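Local coordinates for protein BldN (PDB 6DXO) that probably acts as the anti-sigma part (RsbN) of a longer membrane protein, binding the ECF sigma factor in this complex and thereby restraining it, at residues Pro56-Asp59 and Pro60-Val64. Residues are numbered along the deposited sequence; the frame is centred on the assembly and turned at random.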
# COMPACT_ATOMS: atom_id res chain seq x y z
N PRO B 56 0.54 -5.51 -11.94
CA PRO B 56 0.83 -4.10 -11.68
C PRO B 56 1.29 -3.89 -10.24
O PRO B 56 0.85 -4.58 -9.32
CB PRO B 56 -0.51 -3.40 -11.95
CG PRO B 56 -1.52 -4.48 -12.07
CD PRO B 56 -0.81 -5.71 -12.50
N GLN B 57 2.21 -2.95 -10.08
CA GLN B 57 2.84 -2.70 -8.80
C GLN B 57 2.72 -1.24 -8.39
O GLN B 57 2.87 -0.34 -9.22
CB GLN B 57 4.32 -3.10 -8.86
CG GLN B 57 4.55 -4.52 -9.34
CD GLN B 57 6.02 -4.86 -9.47
OE1 GLN B 57 6.79 -4.66 -8.53
NE2 GLN B 57 6.41 -5.37 -10.63
N LEU B 58 2.43 -1.02 -7.11
CA LEU B 58 2.42 0.32 -6.54
C LEU B 58 3.83 0.87 -6.65
O LEU B 58 4.78 0.18 -6.30
CB LEU B 58 2.04 0.27 -5.07
CG LEU B 58 0.66 0.70 -4.59
CD1 LEU B 58 0.52 0.44 -3.09
CD2 LEU B 58 0.42 2.16 -4.91
N ASP B 59 3.94 2.11 -7.14
CA ASP B 59 5.22 2.79 -7.25
C ASP B 59 5.97 2.74 -5.92
O ASP B 59 5.43 3.11 -4.90
CB ASP B 59 4.93 4.25 -7.63
CG ASP B 59 6.17 5.06 -7.86
OD1 ASP B 59 7.20 4.79 -7.21
OD2 ASP B 59 6.12 6.00 -8.68
N PRO B 60 7.23 2.29 -5.94
CA PRO B 60 8.00 2.28 -4.69
C PRO B 60 8.01 3.61 -3.95
O PRO B 60 7.83 3.61 -2.74
CB PRO B 60 9.42 1.94 -5.15
CG PRO B 60 9.23 1.17 -6.40
CD PRO B 60 7.99 1.72 -7.06
N GLU B 61 8.22 4.73 -4.64
CA GLU B 61 8.27 6.00 -3.90
C GLU B 61 6.91 6.43 -3.35
O GLU B 61 6.83 7.10 -2.32
CB GLU B 61 8.95 7.10 -4.72
CG GLU B 61 10.44 6.80 -4.97
CD GLU B 61 11.19 6.38 -3.70
OE1 GLU B 61 11.29 7.19 -2.76
OE2 GLU B 61 11.70 5.23 -3.63
N VAL B 62 5.83 6.02 -4.01
CA VAL B 62 4.50 6.20 -3.43
C VAL B 62 4.32 5.36 -2.15
O VAL B 62 3.77 5.85 -1.16
CB VAL B 62 3.42 5.86 -4.45
CG1 VAL B 62 2.04 5.92 -3.82
CG2 VAL B 62 3.52 6.82 -5.63
N LYS B 63 4.76 4.11 -2.17
CA LYS B 63 4.71 3.29 -0.95
C LYS B 63 5.41 3.97 0.24
O LYS B 63 4.95 3.88 1.39
CB LYS B 63 5.34 1.92 -1.18
CG LYS B 63 4.51 0.98 -2.04
CD LYS B 63 5.12 -0.42 -1.94
CE LYS B 63 4.27 -1.47 -2.63
NZ LYS B 63 3.27 -2.05 -1.69
N VAL B 64 6.55 4.60 -0.02
CA VAL B 64 7.27 5.25 1.08
C VAL B 64 6.38 6.28 1.77
O VAL B 64 6.26 6.31 2.99
CB VAL B 64 8.57 5.92 0.61
CG1 VAL B 64 9.29 6.55 1.80
CG2 VAL B 64 9.45 4.89 -0.09
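The carboxylate of Asp59 caps the N-terminus of helix 60-78 by accepting from Glu61 N, a local contact made where the loop after helix 41-51 turns into that helix. The side-chain evidence is the bond from Glu61 N to Asp59 OD1, 2.8 Å long but bent, with an N-H...O angle of 137°; the donor reaches the anti side of the carboxylate from 34° out of its plane. The torsion that makes this possible sets Asp59 CG opposite the backbone N (chi1 -177°), beside the carbonyl carbon and thus close to the first turn. The main chain adds a straighter link, Lys63 N to Asp59 O at 3.0 Å, the first helical main-chain bond, and Val64 N to Pro60 O at 3.2 Å carries the pattern onward. Pro60, with no N-H to offer, fills the first helical position.

Beside the cap, Val62 CG2 comes within 3.5 Å of Asp59 CB, the two side chains crossing at roughly a right angle. Leu58 CB lies 3.7 Å from Lys63 CE, and Leu58 CD2 lies 4.2 Å from Val62 CG1. Lys63 bends at its last torsion, and its NZ forms a salt bridge with Asp24 of the sigma-factor chain, whose Tyr27 also packs on Leu58.

An alanine here has no carboxylate, and Glu61 N, left without its side-chain acceptor, would probably leave the helix start less firmly held. The carboxylate-to-amide bond, with proline following the capping residue, is characteristic of an aspartate N-cap, which here starts a helix at the anti-sigma/sigma interface.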